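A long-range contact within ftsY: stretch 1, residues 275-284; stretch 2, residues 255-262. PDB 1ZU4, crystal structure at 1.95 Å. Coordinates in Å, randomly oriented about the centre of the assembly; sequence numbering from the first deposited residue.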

ATOM      1  N   ALA A 275       2.066  -6.867   9.722  1.00 13.15           N
ATOM      2  CA  ALA A 275       1.803  -8.158   9.121  1.00 13.04           C
ATOM      3  C   ALA A 275       2.359  -8.149   7.693  1.00 13.21           C
ATOM      4  O   ALA A 275       2.961  -9.121   7.275  1.00 12.08           O
ATOM      5  CB  ALA A 275       0.258  -8.479   9.132  1.00 13.15           C
ATOM      6  N   ILE A 276       2.154  -7.047   6.948  1.00 13.48           N
ATOM      7  CA  ILE A 276       2.654  -6.931   5.580  1.00 13.79           C
ATOM      8  C   ILE A 276       4.198  -7.019   5.554  1.00 14.95           C
ATOM      9  O   ILE A 276       4.792  -7.810   4.821  1.00 13.15           O
ATOM     10  CB  ILE A 276       2.132  -5.608   4.894  1.00 15.16           C
ATOM     11  CG1 ILE A 276       0.623  -5.764   4.578  1.00 13.22           C
ATOM     12  CG2 ILE A 276       2.933  -5.288   3.622  1.00 14.56           C
ATOM     13  CD1 ILE A 276      -0.108  -4.452   4.348  1.00 14.04           C
ATOM     14  N   LYS A 277       4.830  -6.175   6.353  1.00 15.68           N
ATOM     15  CA  LYS A 277       6.281  -6.163   6.494  1.00 15.84           C
ATOM     16  C   LYS A 277       6.804  -7.595   6.787  1.00 14.93           C
ATOM     17  O   LYS A 277       7.751  -8.029   6.151  1.00 13.93           O
ATOM     18  CB  LYS A 277       6.630  -5.174   7.614  1.00 16.30           C
ATOM     19  CG  LYS A 277       8.031  -5.244   8.158  1.00 16.86           C
ATOM     20  CD  LYS A 277       9.001  -4.917   7.037  1.00 23.04           C
ATOM     21  CE  LYS A 277      10.393  -5.412   7.382  1.00 25.60           C
ATOM     22  NZ  LYS A 277      10.724  -5.261   8.849  1.00 33.26           N
ATOM     23  N   GLU A 278       6.166  -8.319   7.713  1.00 13.32           N
ATOM     24  CA  GLU A 278       6.632  -9.679   8.076  1.00 15.46           C
ATOM     25  C   GLU A 278       6.417 -10.686   6.939  1.00 15.07           C
ATOM     26  O   GLU A 278       7.365 -11.335   6.505  1.00 15.90           O
ATOM     27  CB  GLU A 278       5.938 -10.193   9.356  1.00 15.70           C
ATOM     28  CG  GLU A 278       6.342 -11.609   9.778  1.00 17.20           C
ATOM     29  CD  GLU A 278       7.779 -11.691  10.203  1.00 21.81           C
ATOM     30  OE1 GLU A 278       8.317 -10.705  10.754  1.00 23.59           O
ATOM     31  OE2 GLU A 278       8.372 -12.746   9.938  1.00 25.07           O
ATOM     32  N   LEU A 279       5.182 -10.817   6.458  1.00 13.30           N
ATOM     33  CA  LEU A 279       4.906 -11.833   5.476  1.00 14.15           C
ATOM     34  C   LEU A 279       5.506 -11.557   4.089  1.00 14.28           C
ATOM     35  O   LEU A 279       6.010 -12.484   3.500  1.00 13.61           O
ATOM     36  CB  LEU A 279       3.405 -12.129   5.324  1.00 13.15           C
ATOM     37  CG  LEU A 279       3.136 -13.549   4.766  1.00 17.47           C
ATOM     38  CD1 LEU A 279       3.454 -14.607   5.846  1.00 20.49           C
ATOM     39  CD2 LEU A 279       1.709 -13.735   4.243  1.00 17.02           C
ATOM     40  N   LEU A 280       5.420 -10.320   3.581  1.00 13.29           N
ATOM     41  CA  LEU A 280       5.817  -9.974   2.204  1.00 15.05           C
ATOM     42  C   LEU A 280       7.199  -9.442   2.110  1.00 15.22           C
ATOM     43  O   LEU A 280       7.842  -9.688   1.125  1.00 16.53           O
ATOM     44  CB  LEU A 280       4.859  -8.936   1.542  1.00 14.23           C
ATOM     45  CG  LEU A 280       3.480  -9.529   1.118  1.00 18.20           C
ATOM     46  CD1 LEU A 280       2.528  -9.577   2.277  1.00 15.02           C
ATOM     47  CD2 LEU A 280       2.853  -8.712  -0.011  1.00 20.43           C
ATOM     48  N   ASN A 281       7.642  -8.726   3.141  1.00 15.94           N
ATOM     49  CA  ASN A 281       8.921  -8.043   3.161  1.00 16.43           C
ATOM     50  C   ASN A 281       9.063  -7.091   1.985  1.00 16.65           C
ATOM     51  O   ASN A 281      10.132  -7.043   1.322  1.00 14.69           O
ATOM     52  CB  ASN A 281      10.079  -9.056   3.146  1.00 17.96           C
ATOM     53  CG  ASN A 281      11.368  -8.445   3.567  1.00 19.28           C
ATOM     54  OD1 ASN A 281      11.371  -7.450   4.295  1.00 18.84           O
ATOM     55  ND2 ASN A 281      12.482  -9.017   3.090  1.00 19.89           N
ATOM     56  N   ILE A 282       7.969  -6.386   1.688  1.00 15.55           N
ATOM     57  CA  ILE A 282       7.935  -5.428   0.590  1.00 15.93           C
ATOM     58  C   ILE A 282       7.427  -4.116   1.201  1.00 15.57           C
ATOM     59  O   ILE A 282       6.494  -4.157   1.980  1.00 14.91           O
ATOM     60  CB  ILE A 282       6.967  -5.861  -0.569  1.00 16.11           C
ATOM     61  CG1 ILE A 282       7.445  -7.124  -1.286  1.00 14.33           C
ATOM     62  CG2 ILE A 282       6.821  -4.750  -1.596  1.00 14.06           C
ATOM     63  CD1 ILE A 282       6.332  -7.894  -2.003  1.00 16.09           C
ATOM     64  N   PRO A 283       8.034  -2.962   0.846  1.00 17.06           N
ATOM     65  CA  PRO A 283       7.576  -1.727   1.478  1.00 16.26           C
ATOM     66  C   PRO A 283       6.203  -1.300   1.043  1.00 15.85           C
ATOM     67  O   PRO A 283       5.845  -1.354  -0.163  1.00 15.29           O
ATOM     68  CB  PRO A 283       8.577  -0.688   0.995  1.00 17.89           C
ATOM     69  CG  PRO A 283       9.680  -1.439   0.327  1.00 18.49           C
ATOM     70  CD  PRO A 283       9.111  -2.711  -0.138  1.00 16.33           C
ATOM     71  N   ILE A 284       5.459  -0.786   2.014  1.00 13.66           N
ATOM     72  CA  ILE A 284       4.249  -0.078   1.715  1.00 13.29           C
ATOM     73  C   ILE A 284       4.737   1.310   1.253  1.00 13.50           C
ATOM     74  O   ILE A 284       5.571   1.914   1.931  1.00 13.15           O
ATOM     75  CB  ILE A 284       3.347   0.034   2.976  1.00 12.00           C
ATOM     76  CG1 ILE A 284       2.927  -1.352   3.468  1.00 11.93           C
ATOM     77  CG2 ILE A 284       2.106   0.904   2.685  1.00 13.11           C
ATOM     78  CD1 ILE A 284       2.327  -1.331   4.843  1.00 13.23           C
TER
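Stretch 2, residues 255-262: DVSGIILT

Stretch 2 enters as a loop, extended at Asp 255 and Val 256 and bent at Ser 257, and continues as a β-strand from Gly 258 to Thr 262. It meets stretch 1 twice: side by side with the segment that ends at Ile 284, and against the helix, at Ile 276 and Leu 280. Helix and strand axes approach to 11.3 Å and run nearly antiparallel, at 149°. After the helix, Asn 281 takes a positive phi and the chain turns back, so that Ile 284 pairs with Ile 259 in a parallel bridge, CA to CA 4.4 Å. One hydrogen bond fixes this register, from Ile 259 N to Pro 283 O at 2.9 Å. The same Pro 283 O lies 3.3 Å from Gly 258 CA, and Ile 284 CA lies 3.6 Å from Ile 259 O, both CA-H...O contacts.

Ile 259 is the main bump, with more surface covered than any other residue here. Its side chain, with both chi angles m, fills a hollow lined by Ile 276, Leu 280, Ile 282 and Ile 284. Ile 259 CD1 reaches Leu 280 CD2 at 4.1 Å; Ile 259 CG1 lies 3.9 Å from Ile 282 CG2 and, more loosely, 4.4 Å from Ile 276 CG2; Ile 259 CB is 4.3 Å from Ile 284 CG1, on the same face of the sheet.

In return, Ile 282 presses onto the start of the strand. Its CG2 comes within 3.5 Å of Gly 258 CA, while its CD1 rests 4.0 Å from Val 256 CG1. Farther along, Leu 261 packs against both Ile 276 and Ile 284: Leu 261 CD1 meets Ile 276 CD1 at 3.7 Å and Leu 261 CB meets Ile 284 CG2 at 4.0 Å. Ile 260, between Ile 259 and Leu 261 in sequence, points away and makes no contact. The fit buries 428 Å² in all.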

ATOM      1  N   ASP A 255       6.958  -9.258 -10.204  1.00 22.83           N
ATOM      2  CA  ASP A 255       8.064  -8.782  -9.405  1.00 22.23           C
ATOM      3  C   ASP A 255       7.690  -7.415  -8.825  1.00 20.30           C
ATOM      4  O   ASP A 255       7.941  -6.369  -9.422  1.00 19.28           O
ATOM      5  CB  ASP A 255       9.370  -8.769 -10.209  1.00 23.45           C
ATOM      6  CG  ASP A 255       9.849 -10.204 -10.580  1.00 27.42           C
ATOM      7  OD1 ASP A 255      10.044 -11.058  -9.689  1.00 30.42           O
ATOM      8  OD2 ASP A 255      10.059 -10.468 -11.785  1.00 35.43           O
ATOM      9  N   VAL A 256       7.086  -7.479  -7.642  1.00 17.32           N
ATOM     10  CA  VAL A 256       6.399  -6.366  -6.997  1.00 15.14           C
ATOM     11  C   VAL A 256       7.477  -5.552  -6.314  1.00 15.41           C
ATOM     12  O   VAL A 256       8.351  -6.140  -5.667  1.00 13.43           O
ATOM     13  CB  VAL A 256       5.371  -6.902  -5.937  1.00 15.48           C
ATOM     14  CG1 VAL A 256       4.783  -5.747  -5.051  1.00 16.15           C
ATOM     15  CG2 VAL A 256       4.221  -7.756  -6.611  1.00 13.60           C
ATOM     16  N   SER A 257       7.461  -4.229  -6.483  1.00 13.80           N
ATOM     17  CA  SER A 257       8.507  -3.349  -5.867  1.00 13.76           C
ATOM     18  C   SER A 257       7.948  -2.619  -4.673  1.00 14.74           C
ATOM     19  O   SER A 257       8.719  -2.109  -3.869  1.00 15.88           O
ATOM     20  CB  SER A 257       9.044  -2.282  -6.870  1.00 13.59           C
ATOM     21  OG  SER A 257       7.960  -1.436  -7.306  1.00 11.89           O
ATOM     22  N   GLY A 258       6.610  -2.590  -4.523  1.00 12.72           N
ATOM     23  CA  GLY A 258       6.004  -1.909  -3.421  1.00 13.01           C
ATOM     24  C   GLY A 258       4.509  -2.167  -3.319  1.00 12.14           C
ATOM     25  O   GLY A 258       3.895  -2.782  -4.193  1.00 13.22           O
ATOM     26  N   ILE A 259       3.929  -1.665  -2.254  1.00 12.06           N
ATOM     27  CA  ILE A 259       2.519  -1.898  -1.900  1.00 13.39           C
ATOM     28  C   ILE A 259       1.757  -0.555  -1.746  1.00 13.61           C
ATOM     29  O   ILE A 259       2.278   0.429  -1.212  1.00 12.19           O
ATOM     30  CB  ILE A 259       2.394  -2.698  -0.554  1.00 14.20           C
ATOM     31  CG1 ILE A 259       3.108  -4.081  -0.580  1.00 17.04           C
ATOM     32  CG2 ILE A 259       0.932  -2.895  -0.096  1.00 13.60           C
ATOM     33  CD1 ILE A 259       2.721  -4.974  -1.676  1.00 18.66           C
ATOM     34  N   ILE A 260       0.501  -0.571  -2.167  1.00 14.50           N
ATOM     35  CA  ILE A 260      -0.468   0.470  -1.921  1.00 13.88           C
ATOM     36  C   ILE A 260      -1.516  -0.163  -1.000  1.00 15.16           C
ATOM     37  O   ILE A 260      -2.215  -1.041  -1.421  1.00 17.13           O
ATOM     38  CB  ILE A 260      -1.172   0.918  -3.223  1.00 14.33           C
ATOM     39  CG1 ILE A 260      -0.132   1.434  -4.279  1.00 13.63           C
ATOM     40  CG2 ILE A 260      -2.189   1.996  -2.940  1.00 13.10           C
ATOM     41  CD1 ILE A 260      -0.833   1.940  -5.553  1.00 12.98           C
ATOM     42  N   LEU A 261      -1.595   0.307   0.237  1.00 14.33           N
ATOM     43  CA  LEU A 261      -2.497  -0.184   1.278  1.00 14.60           C
ATOM     44  C   LEU A 261      -3.729   0.724   1.276  1.00 14.42           C
ATOM     45  O   LEU A 261      -3.631   1.859   1.639  1.00 13.38           O
ATOM     46  CB  LEU A 261      -1.790  -0.072   2.650  1.00 14.35           C
ATOM     47  CG  LEU A 261      -2.598  -0.643   3.833  1.00 15.97           C
ATOM     48  CD1 LEU A 261      -2.946  -2.128   3.643  1.00 14.17           C
ATOM     49  CD2 LEU A 261      -1.889  -0.403   5.166  1.00 15.80           C
ATOM     50  N   THR A 262      -4.874   0.205   0.855  1.00 16.08           N
ATOM     51  CA  THR A 262      -6.087   0.990   0.714  1.00 17.43           C
ATOM     52  C   THR A 262      -7.025   0.713   1.839  1.00 18.15           C
ATOM     53  O   THR A 262      -6.868  -0.295   2.572  1.00 19.24           O
ATOM     54  CB  THR A 262      -6.831   0.640  -0.587  1.00 16.85           C
ATOM     55  OG1 THR A 262      -7.175  -0.754  -0.573  1.00 19.49           O
ATOM     56  CG2 THR A 262      -5.958   0.943  -1.800  1.00 18.44           C
TER